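Local coordinates for DUF4442 domain-containing protein (Pseudomonas aeruginosa, PDB 1YOC), which is of unknown function but adopts a hotdog fold and is probably related to the PaaI-type thioesterases, at residues A118-V126 and A138-Q146. Sequence-based numbering, arbitrary orientation.
Sequences ATGNLVVPV and AEITMYVSQ
Asn121 bridges Thr141 and Tyr143 on the outer face of this antiparallel pair. Its ND2 sits at the edge of the Tyr143 ring, 3.4 Å from CD1, with amide and ring planes 62° apart. The same ND2 meets Thr141 CG2 at 3.6 Å. Tyr143 has CG anti to its backbone N (chi1 -178°), which brings the ring alongside the Gly120 backbone, with Tyr143 CE1 4.0 Å from Gly120 CA. Further along, the fork of Val123 straddles two neighbours: CG1 rests on Glu139 CB at 3.7 Å, and CG2 meets Thr141 OG1.

The inner face is apolar. Leu122 CD1 packs on Val144 CG2 at 3.7 Å, while Val144 CG1 lies near Ala118 O. Val124 CG2 fits against Met142 CG, where the methionine chain bends (chi2 -59°). Val126 and Ala138 meet CB to CB. Ala74 of helix 63-81 touches both Val124 and Ile140, and Thr78 touches Met142. Eight backbone hydrogen bonds join the strands, from Gly120–Val144 to Val126–Ala138, paired two by two. Strand 86-97 bonds to the other edge of 138-146. These are the facing arms of the beta hairpin 120-130/133-146, part of the curved antiparallel sheet that wraps the long helix of a hotdog fold.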
loop_
_atom_site.group_PDB
_atom_site.type_symbol
_atom_site.label_atom_id
_atom_site.label_comp_id
_atom_site.label_asym_id
_atom_site.label_seq_id
_atom_site.Cartn_x
_atom_site.Cartn_y
_atom_site.Cartn_z
ATOM N N ALA B 118 18.139 13.384 14.846
ATOM C CA ALA B 118 17.302 13.076 16.004
ATOM C C ALA B 118 16.811 11.621 16.061
ATOM O O ALA B 118 16.610 10.973 15.034
ATOM C CB ALA B 118 16.096 14.059 16.052
ATOM N N THR B 119 16.645 11.080 17.270
ATOM C CA THR B 119 16.130 9.714 17.396
ATOM C C THR B 119 14.654 9.906 17.754
ATOM O O THR B 119 14.236 11.006 18.088
ATOM C CB THR B 119 16.846 8.890 18.516
ATOM O OG1 THR B 119 16.832 9.632 19.744
ATOM C CG2 THR B 119 18.271 8.550 18.124
ATOM N N GLY B 120 13.865 8.840 17.694
ATOM C CA GLY B 120 12.443 8.974 17.977
ATOM C C GLY B 120 11.676 8.915 16.645
ATOM O O GLY B 120 12.201 8.430 15.639
ATOM N N ASN B 121 10.458 9.443 16.636
ATOM C CA ASN B 121 9.621 9.431 15.444
ATOM C C ASN B 121 9.908 10.580 14.523
ATOM O O ASN B 121 9.913 11.727 14.956
ATOM C CB ASN B 121 8.146 9.484 15.861
ATOM C CG ASN B 121 7.726 8.222 16.561
ATOM O OD1 ASN B 121 7.194 8.236 17.695
ATOM N ND2 ASN B 121 7.985 7.114 15.912
ATOM N N LEU B 122 10.166 10.275 13.267
ATOM C CA LEU B 122 10.389 11.316 12.252
ATOM C C LEU B 122 9.259 11.068 11.251
ATOM O O LEU B 122 9.033 9.914 10.833
ATOM C CB LEU B 122 11.743 11.142 11.540
ATOM C CG LEU B 122 12.998 11.040 12.423
ATOM C CD1 LEU B 122 14.283 11.059 11.512
ATOM C CD2 LEU B 122 13.019 12.195 13.410
ATOM N N VAL B 123 8.553 12.129 10.870
ATOM C CA VAL B 123 7.432 12.000 9.940
ATOM C C VAL B 123 7.872 12.476 8.562
ATOM O O VAL B 123 8.113 13.654 8.332
ATOM C CB VAL B 123 6.194 12.808 10.466
ATOM C CG1 VAL B 123 4.972 12.556 9.578
ATOM C CG2 VAL B 123 5.917 12.419 11.937
ATOM N N VAL B 124 7.988 11.529 7.639
ATOM C CA VAL B 124 8.442 11.840 6.289
ATOM C C VAL B 124 7.277 12.107 5.325
ATOM O O VAL B 124 6.381 11.269 5.138
ATOM C CB VAL B 124 9.259 10.682 5.744
ATOM C CG1 VAL B 124 9.764 11.028 4.352
ATOM C CG2 VAL B 124 10.385 10.346 6.728
ATOM N N PRO B 125 7.278 13.280 4.675
ATOM C CA PRO B 125 6.198 13.608 3.736
ATOM C C PRO B 125 6.494 13.155 2.309
ATOM O O PRO B 125 7.651 13.128 1.860
ATOM C CB PRO B 125 6.132 15.149 3.813
ATOM C CG PRO B 125 7.611 15.505 3.903
ATOM C CD PRO B 125 8.165 14.433 4.913
ATOM N N VAL B 126 5.436 12.802 1.597
ATOM C CA VAL B 126 5.568 12.412 0.199
ATOM C C VAL B 126 4.358 12.965 -0.559
ATOM O O VAL B 126 3.220 12.916 -0.067
ATOM C CB VAL B 126 5.537 10.862 -0.001
ATOM C CG1 VAL B 126 5.696 10.534 -1.485
ATOM C CG2 VAL B 126 6.685 10.168 0.804
ATOM N N ALA B 138 1.161 11.419 1.385
ATOM C CA ALA B 138 1.363 10.481 2.479
ATOM C C ALA B 138 2.334 11.093 3.493
ATOM O O ALA B 138 3.119 12.010 3.171
ATOM C CB ALA B 138 1.954 9.187 1.977
ATOM N N GLU B 139 2.244 10.588 4.719
ATOM C CA GLU B 139 3.193 10.930 5.775
ATOM C C GLU B 139 3.532 9.553 6.361
ATOM O O GLU B 139 2.641 8.837 6.759
ATOM C CB GLU B 139 2.542 11.837 6.815
ATOM C CG GLU B 139 2.569 13.310 6.393
ATOM C CD GLU B 139 1.768 14.203 7.346
ATOM O OE1 GLU B 139 1.402 13.732 8.455
ATOM O OE2 GLU B 139 1.526 15.366 6.970
ATOM N N ILE B 140 4.807 9.164 6.333
ATOM C CA ILE B 140 5.238 7.883 6.859
ATOM C C ILE B 140 6.102 8.182 8.094
ATOM O O ILE B 140 7.095 8.893 8.020
ATOM C CB ILE B 140 6.039 7.118 5.807
ATOM C CG1 ILE B 140 5.138 6.826 4.595
ATOM C CG2 ILE B 140 6.584 5.799 6.433
ATOM C CD1 ILE B 140 5.898 6.267 3.348
ATOM N N THR B 141 5.675 7.629 9.223
ATOM C CA THR B 141 6.357 7.821 10.485
ATOM C C THR B 141 7.380 6.722 10.664
ATOM O O THR B 141 7.040 5.533 10.673
ATOM C CB THR B 141 5.357 7.795 11.650
ATOM O OG1 THR B 141 4.427 8.880 11.464
ATOM C CG2 THR B 141 6.084 7.983 12.984
ATOM N N MET B 142 8.633 7.146 10.740
ATOM C CA MET B 142 9.769 6.265 10.924
ATOM C C MET B 142 10.207 6.338 12.379
ATOM O O MET B 142 10.372 7.445 12.926
ATOM C CB MET B 142 10.950 6.743 10.072
ATOM C CG MET B 142 10.643 6.861 8.599
ATOM S SD MET B 142 10.110 5.248 7.906
ATOM C CE MET B 142 10.134 5.632 6.153
ATOM N N TYR B 143 10.366 5.182 13.033
ATOM C CA TYR B 143 10.871 5.213 14.413
ATOM C C TYR B 143 12.395 5.018 14.291
ATOM O O TYR B 143 12.863 3.996 13.769
ATOM C CB TYR B 143 10.317 4.098 15.281
ATOM C CG TYR B 143 10.850 4.241 16.698
ATOM C CD1 TYR B 143 10.398 5.267 17.514
ATOM C CD2 TYR B 143 11.826 3.371 17.207
ATOM C CE1 TYR B 143 10.899 5.424 18.833
ATOM C CE2 TYR B 143 12.338 3.532 18.515
ATOM C CZ TYR B 143 11.854 4.561 19.317
ATOM O OH TYR B 143 12.248 4.721 20.662
ATOM N N VAL B 144 13.153 6.007 14.760
ATOM C CA VAL B 144 14.599 5.984 14.606
ATOM C C VAL B 144 15.218 5.829 15.970
ATOM O O VAL B 144 14.834 6.508 16.911
ATOM C CB VAL B 144 15.103 7.312 13.955
ATOM C CG1 VAL B 144 16.650 7.324 13.874
ATOM C CG2 VAL B 144 14.484 7.474 12.565
ATOM N N SER B 145 16.174 4.920 16.069
ATOM C CA SER B 145 16.835 4.691 17.347
ATOM C C SER B 145 18.348 4.460 17.190
ATOM O O SER B 145 18.802 3.947 16.163
ATOM C CB SER B 145 16.201 3.480 18.018
ATOM O OG SER B 145 16.413 2.318 17.228
ATOM N N GLN B 146 19.123 4.882 18.199
ATOM C CA GLN B 146 20.566 4.646 18.187
ATOM C C GLN B 146 20.568 3.155 18.434
ATOM O O GLN B 146 20.087 2.691 19.473
ATOM C CB GLN B 146 21.278 5.342 19.348
ATOM C CG GLN B 146 22.838 5.205 19.335
ATOM C CD GLN B 146 23.404 3.980 20.113
ATOM O OE1 GLN B 146 24.568 4.003 20.549
ATOM N NE2 GLN B 146 22.595 2.918 20.278
#